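PDB 5OWU: importin subunit beta-1 from Saccharomyces cerevisiae, which functions as the importin beta subunit in nuclear protein import, working with importin alpha, which binds the classical nuclear localization signal of cargo. Local coordinates for residues Q356-L367 and S395-Q404; R405-P414 and S441-H451. One frame throughout, in Å; residues are numbered along the deposited sequence.

Contact 1: residues Q356-L367 and S395-Q404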
loop_
_atom_site.group_PDB
_atom_site.type_symbol
_atom_site.label_atom_id
_atom_site.label_comp_id
_atom_site.label_asym_id
_atom_site.label_seq_id
_atom_site.Cartn_x
_atom_site.Cartn_y
_atom_site.Cartn_z
ATOM N N GLN A 356 -1.603 -17.203 10.935
ATOM C CA GLN A 356 -0.246 -16.841 10.530
ATOM C C GLN A 356 0.290 -15.682 11.361
ATOM O O GLN A 356 1.482 -15.655 11.704
ATOM C CB GLN A 356 -0.216 -16.512 9.041
ATOM C CG GLN A 356 -0.646 -17.691 8.188
ATOM C CD GLN A 356 -0.688 -17.366 6.708
ATOM O OE1 GLN A 356 0.036 -16.491 6.232
ATOM N NE2 GLN A 356 -1.543 -18.075 5.971
ATOM N N LEU A 357 -0.567 -14.711 11.697
ATOM C CA LEU A 357 -0.131 -13.635 12.586
ATOM C C LEU A 357 0.263 -14.170 13.962
ATOM O O LEU A 357 1.266 -13.736 14.550
ATOM C CB LEU A 357 -1.237 -12.586 12.720
ATOM C CG LEU A 357 -1.522 -11.759 11.462
ATOM C CD1 LEU A 357 -2.767 -10.905 11.647
ATOM C CD2 LEU A 357 -0.332 -10.884 11.113
ATOM N N PHE A 358 -0.528 -15.090 14.509
ATOM C CA PHE A 358 -0.167 -15.702 15.784
ATOM C C PHE A 358 1.201 -16.360 15.698
ATOM O O PHE A 358 2.030 -16.209 16.599
ATOM C CB PHE A 358 -1.225 -16.722 16.202
ATOM C CG PHE A 358 -2.225 -16.187 17.187
ATOM C CD1 PHE A 358 -1.959 -16.228 18.553
ATOM C CD2 PHE A 358 -3.423 -15.639 16.754
ATOM C CE1 PHE A 358 -2.868 -15.735 19.469
ATOM C CE2 PHE A 358 -4.343 -15.142 17.666
ATOM C CZ PHE A 358 -4.065 -15.191 19.027
ATOM N N ALA A 359 1.457 -17.099 14.615
ATOM C CA ALA A 359 2.728 -17.808 14.502
ATOM C C ALA A 359 3.898 -16.840 14.388
ATOM O O ALA A 359 4.956 -17.070 14.987
ATOM C CB ALA A 359 2.703 -18.754 13.303
ATOM N N GLN A 360 3.739 -15.763 13.614
ATOM C CA GLN A 360 4.806 -14.771 13.501
ATOM C C GLN A 360 5.047 -14.071 14.833
ATOM O O GLN A 360 6.192 -13.787 15.199
ATOM C CB GLN A 360 4.456 -13.747 12.415
ATOM C CG GLN A 360 4.453 -14.326 11.013
ATOM C CD GLN A 360 3.836 -13.392 9.990
ATOM O OE1 GLN A 360 2.820 -12.748 10.250
ATOM N NE2 GLN A 360 4.448 -13.319 8.814
ATOM N N ASN A 361 3.977 -13.794 15.572
ATOM C CA ASN A 361 4.087 -13.033 16.809
ATOM C C ASN A 361 4.604 -13.887 17.960
ATOM O O ASN A 361 5.299 -13.373 18.843
ATOM C CB ASN A 361 2.718 -12.445 17.153
ATOM C CG ASN A 361 2.742 -11.553 18.377
ATOM O OD1 ASN A 361 3.784 -11.039 18.775
ATOM N ND2 ASN A 361 1.573 -11.354 18.971
ATOM N N CYS A 362 4.304 -15.184 17.952
ATOM C CA CYS A 362 4.469 -16.031 19.126
ATOM C C CYS A 362 5.396 -17.220 18.911
ATOM O O CYS A 362 5.643 -17.967 19.864
ATOM C CB CYS A 362 3.100 -16.543 19.595
ATOM S SG CYS A 362 1.936 -15.211 19.959
ATOM N N GLY A 363 5.888 -17.439 17.698
ATOM C CA GLY A 363 6.920 -18.441 17.490
ATOM C C GLY A 363 6.513 -19.823 17.969
ATOM O O GLY A 363 5.398 -20.294 17.715
ATOM N N ASN A 364 7.437 -20.484 18.676
ATOM C CA ASN A 364 7.239 -21.870 19.095
ATOM C C ASN A 364 5.965 -22.074 19.911
ATOM O O ASN A 364 5.464 -23.198 19.981
ATOM C CB ASN A 364 8.445 -22.347 19.916
ATOM C CG ASN A 364 9.712 -22.462 19.093
ATOM O OD1 ASN A 364 9.675 -22.413 17.863
ATOM N ND2 ASN A 364 10.847 -22.622 19.772
ATOM N N HIS A 365 5.423 -21.034 20.541
ATOM C CA HIS A 365 4.226 -21.245 21.347
ATOM C C HIS A 365 3.020 -21.662 20.509
ATOM O O HIS A 365 2.045 -22.170 21.071
ATOM C CB HIS A 365 3.882 -19.984 22.142
ATOM C CG HIS A 365 4.785 -19.739 23.308
ATOM N ND1 HIS A 365 6.039 -19.180 23.178
ATOM C CD2 HIS A 365 4.611 -19.972 24.631
ATOM C CE1 HIS A 365 6.600 -19.082 24.370
ATOM N NE2 HIS A 365 5.755 -19.554 25.269
ATOM N N ILE A 366 3.059 -21.472 19.186
ATOM C CA ILE A 366 1.918 -21.853 18.351
ATOM C C ILE A 366 1.897 -23.348 18.044
ATOM O O ILE A 366 0.854 -23.874 17.632
ATOM C CB ILE A 366 1.913 -21.053 17.032
ATOM C CG1 ILE A 366 0.546 -21.106 16.347
ATOM C CG2 ILE A 366 2.963 -21.574 16.036
ATOM C CD1 ILE A 366 -0.553 -20.434 17.104
ATOM N N LEU A 367 3.013 -24.049 18.258
ATOM C CA LEU A 367 3.204 -25.372 17.668
ATOM C C LEU A 367 2.231 -26.409 18.236
ATOM O O LEU A 367 1.582 -27.142 17.481
ATOM C CB LEU A 367 4.653 -25.822 17.882
ATOM C CG LEU A 367 5.763 -25.033 17.170
ATOM C CD1 LEU A 367 7.133 -25.334 17.772
ATOM C CD2 LEU A 367 5.778 -25.352 15.699
ATOM N N SER A 395 0.411 -22.546 7.612
ATOM C CA SER A 395 0.281 -21.281 8.326
ATOM C C SER A 395 1.224 -21.149 9.515
ATOM O O SER A 395 1.357 -20.034 10.033
ATOM C CB SER A 395 -1.155 -21.089 8.811
ATOM O OG SER A 395 -2.024 -20.805 7.731
ATOM N N ILE A 396 1.868 -22.223 9.980
ATOM C CA ILE A 396 2.847 -22.066 11.065
ATOM C C ILE A 396 4.296 -22.181 10.573
ATOM O O ILE A 396 5.206 -22.339 11.384
ATOM C CB ILE A 396 2.582 -23.042 12.228
ATOM C CG1 ILE A 396 2.673 -24.502 11.778
ATOM C CG2 ILE A 396 1.225 -22.746 12.860
ATOM C CD1 ILE A 396 2.804 -25.490 12.931
ATOM N N MET A 397 4.553 -22.049 9.270
ATOM C CA MET A 397 5.921 -22.205 8.786
ATOM C C MET A 397 6.758 -20.943 8.942
ATOM O O MET A 397 7.967 -20.975 8.692
ATOM C CB MET A 397 5.912 -22.655 7.324
ATOM C CG MET A 397 5.514 -24.120 7.172
ATOM S SD MET A 397 6.714 -25.231 7.945
ATOM C CE MET A 397 5.863 -25.654 9.458
ATOM N N ASP A 398 6.161 -19.848 9.372
ATOM C CA ASP A 398 6.873 -18.599 9.592
ATOM C C ASP A 398 6.590 -18.194 11.031
ATOM O O ASP A 398 5.437 -17.932 11.388
ATOM C CB ASP A 398 6.420 -17.541 8.581
ATOM C CG ASP A 398 7.115 -16.212 8.762
ATOM O OD1 ASP A 398 8.134 -16.148 9.477
ATOM O OD2 ASP A 398 6.629 -15.227 8.175
ATOM N N GLY A 399 7.631 -18.194 11.861
ATOM C CA GLY A 399 7.506 -17.846 13.257
ATOM C C GLY A 399 8.360 -18.709 14.168
ATOM O O GLY A 399 9.276 -18.222 14.836
ATOM N N PRO A 400 8.062 -20.005 14.234
ATOM C CA PRO A 400 8.843 -20.898 15.105
ATOM C C PRO A 400 10.299 -20.979 14.666
ATOM O O PRO A 400 10.672 -20.575 13.566
ATOM C CB PRO A 400 8.132 -22.250 14.961
ATOM C CG PRO A 400 6.750 -21.916 14.492
ATOM C CD PRO A 400 6.916 -20.700 13.620
ATOM N N ASP A 401 11.138 -21.527 15.547
ATOM C CA ASP A 401 12.560 -21.579 15.246
ATOM C C ASP A 401 12.866 -22.703 14.246
ATOM O O ASP A 401 12.002 -23.499 13.862
ATOM C CB ASP A 401 13.388 -21.713 16.537
ATOM C CG ASP A 401 13.235 -23.067 17.235
ATOM O OD1 ASP A 401 13.111 -24.101 16.551
ATOM O OD2 ASP A 401 13.286 -23.091 18.490
ATOM N N LYS A 402 14.126 -22.740 13.807
ATOM C CA LYS A 402 14.535 -23.670 12.759
ATOM C C LYS A 402 14.480 -25.118 13.239
ATOM O O LYS A 402 14.090 -26.012 12.483
ATOM C CB LYS A 402 15.943 -23.313 12.285
ATOM C CG LYS A 402 16.454 -24.129 11.114
ATOM C CD LYS A 402 17.809 -23.613 10.632
ATOM C CE LYS A 402 18.321 -24.418 9.441
ATOM N NZ LYS A 402 19.542 -23.820 8.817
ATOM N N VAL A 403 14.876 -25.369 14.485
ATOM C CA VAL A 403 14.904 -26.735 15.010
ATOM C C VAL A 403 13.511 -27.354 14.959
ATOM O O VAL A 403 13.317 -28.449 14.417
ATOM C CB VAL A 403 15.487 -26.740 16.435
ATOM C CG1 VAL A 403 15.258 -28.074 17.130
ATOM C CG2 VAL A 403 16.973 -26.456 16.375
ATOM N N GLN A 404 12.517 -26.644 15.502
ATOM C CA GLN A 404 11.150 -27.160 15.539
ATOM C C GLN A 404 10.592 -27.353 14.132
ATOM O O GLN A 404 10.065 -28.423 13.793
ATOM C CB GLN A 404 10.258 -26.203 16.333
ATOM C CG GLN A 404 10.721 -25.938 17.772
ATOM C CD GLN A 404 10.443 -27.105 18.711
ATOM O OE1 GLN A 404 9.515 -27.890 18.494
ATOM N NE2 GLN A 404 11.244 -27.219 19.768
#
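Asn364 swings its CG to the side opposite its carbonyl carbon (chi1 -68°), while the CG of Asp401 is tucked in between its own N and C (chi1 69°), and these two settings bring amide and carboxylate together. The amide works at both ends: OD1 of Asn364 accepts from Asp401 N at 2.9 Å, and its ND2 donates to Asp401 OD2 at 2.8 Å. That second bond is nearly straight; it leaves within the amide plane but reaches the carboxylate from above, the two planes standing 90° apart. The other oxygen, OD1 of Asp401, takes Gln404 N at 2.8 Å and so caps helix 402-418. An alanine in place of Asn364 is likely to leave Asp401 N and OD2 without these partners and the capping carboxylate freer to turn.

Further back, Gln360 NE2 donates to Asp398 OD2 at 3.0 Å, again from above the carboxylate. Between these polar pairs Gly399 CA lies 3.2 Å from Ala359 O in a CA-H...O contact, where any side chain would collide with that carbonyl. Leu367 CD2 packs 3.8 Å from Pro400 CG, and Ile366 CG2 meets Ile396 CG2. The linker from HEAT 9 to HEAT 10 thus lies against the end of HEAT 8 and the turn that leads into HEAT 9, its carboxylates held by neutral amides, which implies directional hydrogen bonding without a salt bridge across the contact.

Contact 2: residues R405-P414 and S441-H451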
loop_
_atom_site.group_PDB
_atom_site.type_symbol
_atom_site.label_atom_id
_atom_site.label_comp_id
_atom_site.label_asym_id
_atom_site.label_seq_id
_atom_site.Cartn_x
_atom_site.Cartn_y
_atom_site.Cartn_z
ATOM N N ARG A 405 10.679 -26.312 13.304
ATOM C CA ARG A 405 10.145 -26.405 11.950
ATOM C C ARG A 405 10.777 -27.570 11.198
ATOM O O ARG A 405 10.078 -28.389 10.605
ATOM C CB ARG A 405 10.367 -25.088 11.205
ATOM C CG ARG A 405 9.307 -24.031 11.481
ATOM C CD ARG A 405 9.627 -22.710 10.787
ATOM N NE ARG A 405 10.946 -22.215 11.162
ATOM C CZ ARG A 405 11.547 -21.179 10.595
ATOM N NH1 ARG A 405 10.949 -20.517 9.616
ATOM N NH2 ARG A 405 12.752 -20.808 11.011
ATOM N N THR A 406 12.105 -27.662 11.221
ATOM C CA THR A 406 12.789 -28.737 10.508
ATOM C C THR A 406 12.319 -30.100 10.993
ATOM O O THR A 406 12.087 -31.015 10.184
ATOM C CB THR A 406 14.303 -28.596 10.687
ATOM O OG1 THR A 406 14.727 -27.333 10.161
ATOM C CG2 THR A 406 15.049 -29.719 9.972
ATOM N N TYR A 407 12.175 -30.254 12.314
ATOM C CA TYR A 407 11.720 -31.527 12.860
ATOM C C TYR A 407 10.336 -31.883 12.331
ATOM O O TYR A 407 10.111 -32.997 11.831
ATOM C CB TYR A 407 11.721 -31.480 14.392
ATOM C CG TYR A 407 11.263 -32.782 14.996
ATOM C CD1 TYR A 407 12.145 -33.850 15.146
ATOM C CD2 TYR A 407 9.943 -32.962 15.391
ATOM C CE1 TYR A 407 11.726 -35.057 15.687
ATOM C CE2 TYR A 407 9.515 -34.169 15.931
ATOM C CZ TYR A 407 10.411 -35.211 16.079
ATOM O OH TYR A 407 9.989 -36.418 16.618
ATOM N N TYR A 408 9.390 -30.944 12.411
ATOM C CA TYR A 408 8.019 -31.295 12.050
ATOM C C TYR A 408 7.778 -31.320 10.545
ATOM O O TYR A 408 6.886 -32.040 10.084
ATOM C CB TYR A 408 7.045 -30.354 12.759
ATOM C CG TYR A 408 6.997 -30.686 14.234
ATOM C CD1 TYR A 408 6.493 -31.908 14.667
ATOM C CD2 TYR A 408 7.503 -29.812 15.184
ATOM C CE1 TYR A 408 6.469 -32.236 16.009
ATOM C CE2 TYR A 408 7.489 -30.134 16.531
ATOM C CZ TYR A 408 6.969 -31.345 16.937
ATOM O OH TYR A 408 6.947 -31.675 18.273
ATOM N N VAL A 409 8.565 -30.589 9.764
ATOM C CA VAL A 409 8.519 -30.765 8.317
ATOM C C VAL A 409 9.000 -32.158 7.954
ATOM O O VAL A 409 8.361 -32.870 7.172
ATOM C CB VAL A 409 9.350 -29.677 7.615
ATOM C CG1 VAL A 409 9.634 -30.061 6.162
ATOM C CG2 VAL A 409 8.623 -28.341 7.685
ATOM N N HIS A 410 10.136 -32.573 8.515
ATOM C CA HIS A 410 10.596 -33.935 8.274
ATOM C C HIS A 410 9.513 -34.950 8.629
ATOM O O HIS A 410 9.265 -35.897 7.876
ATOM C CB HIS A 410 11.870 -34.215 9.075
ATOM C CG HIS A 410 12.508 -35.527 8.742
ATOM N ND1 HIS A 410 12.115 -36.715 9.319
ATOM C CD2 HIS A 410 13.501 -35.839 7.876
ATOM C CE1 HIS A 410 12.845 -37.702 8.828
ATOM N NE2 HIS A 410 13.695 -37.198 7.953
ATOM N N GLN A 411 8.840 -34.758 9.767
ATOM C CA GLN A 411 7.828 -35.725 10.189
ATOM C C GLN A 411 6.618 -35.728 9.253
ATOM O O GLN A 411 6.065 -36.790 8.949
ATOM C CB GLN A 411 7.396 -35.424 11.627
ATOM C CG GLN A 411 6.187 -36.205 12.117
ATOM C CD GLN A 411 5.890 -35.941 13.581
ATOM O OE1 GLN A 411 5.046 -35.105 13.919
ATOM N NE2 GLN A 411 6.590 -36.648 14.460
ATOM N N ALA A 412 6.193 -34.556 8.784
ATOM C CA ALA A 412 4.917 -34.425 8.088
ATOM C C ALA A 412 5.029 -34.487 6.570
ATOM O O ALA A 412 4.004 -34.634 5.894
ATOM C CB ALA A 412 4.243 -33.104 8.476
ATOM N N LEU A 413 6.229 -34.385 6.016
ATOM C CA LEU A 413 6.346 -34.237 4.570
ATOM C C LEU A 413 5.775 -35.434 3.823
ATOM O O LEU A 413 5.103 -35.218 2.804
ATOM C CB LEU A 413 7.813 -33.989 4.196
ATOM C CG LEU A 413 8.152 -33.348 2.846
ATOM C CD1 LEU A 413 7.191 -32.245 2.428
ATOM C CD2 LEU A 413 9.565 -32.801 2.940
ATOM N N PRO A 414 5.963 -36.681 4.259
ATOM C CA PRO A 414 5.304 -37.788 3.541
ATOM C C PRO A 414 3.795 -37.621 3.430
ATOM O O PRO A 414 3.245 -37.733 2.326
ATOM C CB PRO A 414 5.704 -39.021 4.365
ATOM C CG PRO A 414 7.011 -38.635 4.993
ATOM C CD PRO A 414 6.903 -37.163 5.286
ATOM N N SER A 441 10.065 -20.721 3.797
ATOM C CA SER A 441 10.635 -20.322 5.081
ATOM C C SER A 441 11.754 -21.233 5.575
ATOM O O SER A 441 12.702 -20.747 6.200
ATOM C CB SER A 441 9.533 -20.244 6.139
ATOM O OG SER A 441 8.705 -19.109 5.922
ATOM N N VAL A 442 11.676 -22.539 5.332
ATOM C CA VAL A 442 12.736 -23.444 5.761
ATOM C C VAL A 442 13.068 -24.458 4.664
ATOM O O VAL A 442 12.974 -25.671 4.870
ATOM C CB VAL A 442 12.353 -24.120 7.100
ATOM C CG1 VAL A 442 11.066 -24.945 7.011
ATOM C CG2 VAL A 442 13.505 -24.935 7.656
ATOM N N ALA A 443 13.539 -23.968 3.509
ATOM C CA ALA A 443 13.813 -24.839 2.366
ATOM C C ALA A 443 14.866 -25.881 2.689
ATOM O O ALA A 443 14.864 -26.968 2.094
ATOM C CB ALA A 443 14.285 -24.026 1.155
ATOM N N GLU A 444 15.793 -25.571 3.597
ATOM C CA GLU A 444 16.760 -26.578 3.995
ATOM C C GLU A 444 16.112 -27.731 4.758
ATOM O O GLU A 444 16.770 -28.752 4.979
ATOM C CB GLU A 444 17.845 -25.912 4.830
ATOM C CG GLU A 444 18.657 -24.874 4.057
ATOM C CD GLU A 444 17.905 -23.567 3.828
ATOM O OE1 GLU A 444 16.882 -23.331 4.506
ATOM O OE2 GLU A 444 18.340 -22.771 2.967
ATOM N N SER A 445 14.839 -27.586 5.173
ATOM C CA SER A 445 14.113 -28.672 5.839
ATOM C C SER A 445 13.851 -29.844 4.894
ATOM O O SER A 445 13.544 -30.950 5.359
ATOM C CB SER A 445 12.761 -28.192 6.401
ATOM O OG SER A 445 11.940 -27.594 5.405
ATOM N N ILE A 446 13.936 -29.627 3.583
ATOM C CA ILE A 446 13.673 -30.677 2.605
ATOM C C ILE A 446 15.002 -31.330 2.241
ATOM O O ILE A 446 15.801 -30.767 1.487
ATOM C CB ILE A 446 12.973 -30.117 1.368
ATOM C CG1 ILE A 446 11.780 -29.246 1.782
ATOM C CG2 ILE A 446 12.533 -31.274 0.462
ATOM C CD1 ILE A 446 11.158 -28.467 0.634
ATOM N N ASP A 447 15.230 -32.526 2.766
ATOM C CA ASP A 447 16.514 -33.187 2.588
ATOM C C ASP A 447 16.781 -33.427 1.103
ATOM O O ASP A 447 15.952 -34.053 0.426
ATOM C CB ASP A 447 16.523 -34.510 3.347
ATOM C CG ASP A 447 17.859 -35.215 3.278
ATOM O OD1 ASP A 447 18.733 -34.908 4.116
ATOM O OD2 ASP A 447 18.041 -36.072 2.387
ATOM N N PRO A 448 17.923 -32.975 0.564
ATOM C CA PRO A 448 18.164 -33.134 -0.883
ATOM C C PRO A 448 18.014 -34.557 -1.394
ATOM O O PRO A 448 17.522 -34.751 -2.512
ATOM C CB PRO A 448 19.604 -32.630 -1.048
ATOM C CG PRO A 448 19.798 -31.680 0.068
ATOM C CD PRO A 448 19.019 -32.243 1.222
ATOM N N GLN A 449 18.443 -35.557 -0.626
ATOM C CA GLN A 449 18.342 -36.940 -1.080
ATOM C C GLN A 449 16.988 -37.556 -0.757
ATOM O O GLN A 449 16.407 -38.252 -1.597
ATOM C CB GLN A 449 19.452 -37.792 -0.452
ATOM C CG GLN A 449 20.759 -37.800 -1.231
ATOM C CD GLN A 449 21.560 -36.529 -1.042
ATOM O OE1 GLN A 449 21.817 -36.106 0.086
ATOM N NE2 GLN A 449 21.958 -35.909 -2.149
ATOM N N GLN A 450 16.463 -37.296 0.439
ATOM C CA GLN A 450 15.300 -38.030 0.919
ATOM C C GLN A 450 13.997 -37.489 0.340
ATOM O O GLN A 450 13.142 -38.266 -0.095
ATOM C CB GLN A 450 15.264 -38.000 2.448
ATOM C CG GLN A 450 14.031 -38.645 3.045
ATOM C CD GLN A 450 14.214 -39.005 4.510
ATOM O OE1 GLN A 450 15.177 -38.576 5.153
ATOM N NE2 GLN A 450 13.294 -39.802 5.044
ATOM N N HIS A 451 13.816 -36.165 0.327
ATOM C CA HIS A 451 12.514 -35.597 0.009
ATOM C C HIS A 451 12.495 -34.593 -1.135
ATOM O O HIS A 451 11.433 -34.409 -1.737
ATOM C CB HIS A 451 11.919 -34.925 1.253
ATOM C CG HIS A 451 11.482 -35.900 2.300
ATOM N ND1 HIS A 451 11.804 -35.756 3.631
ATOM C CD2 HIS A 451 10.750 -37.037 2.208
ATOM C CE1 HIS A 451 11.288 -36.760 4.316
ATOM N NE2 HIS A 451 10.644 -37.552 3.477
HETATM O O HOH W 1 14.020 -32.212 7.528
#
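Ser445 O and Thr406 O share one bridging water, which donates to Ser445 O at 2.6 Å and reaches Thr406 O only weakly, at 3.5 Å. The bridge spans the place where the two backbones come nearest. Beside it the packing is apolar: Val409 CG1 sits 3.7 Å from Ser445 CB, and Val409 CG2 faces Val442 CG1. Thr406 turns its OG1 back to Lys402 O in its own helix, and the same oxygen brushes Val442 CG2 at 3.7 Å.

Two histidines mark the other end. His410 has its CG anti to the backbone N (chi1 -172°), which brings the ring up close to 441-451; there His451 presents an edge to its face in a T-shaped pair, with centroids 5.6 Å apart and planes at 67°. At its own edge His410 NE2 makes a weak bond, 3.5 Å long, to Gln450 OE1, the amide standing nearly perpendicular to the ring. The His451 ring is itself sandwiched, Leu413 over one face and the CG of Gln450 over the opposite one. Leu413 CD2 comes within 3.6 Å of His451 CB, the two side chains running past each other in opposite directions. Gln450 is steadied in turn by an Asx motif, its backbone N donating to Asp447 OD2 at 2.8 Å.

Both helices of HEAT 10, 402-418 and 425-442, take part. The chain leaving the second passes alongside the first as far as His451, the N-cap position of helix 452-463, while Ile446, which touches Leu413 on this side, also packs on Leu452, Val455 and Leu480 of helices 452-463 and 467-484.

Helix 402-418 joins the two contacts: contact 1 caps its start, and contact 2 packs the turns that follow against the chain leaving helix 425-442. Their centres lie 16 Å apart, and Arg405 and Met397 close the interval. Arg405 NH1 probably hydrogen-bonds to Met397 O, 3.2 Å away, and its NE bonds to Asp401 O, tying the guanidinium to the linker of contact 1. Met397 SD lies 3.7 Å from Val409 CG2, so a residue turned away from 356-367 packs into contact 2 instead. Taken in series, the contacts link HEAT 8, 9 and 10 and lead toward HEAT 11, as consecutive steps of the solenoid.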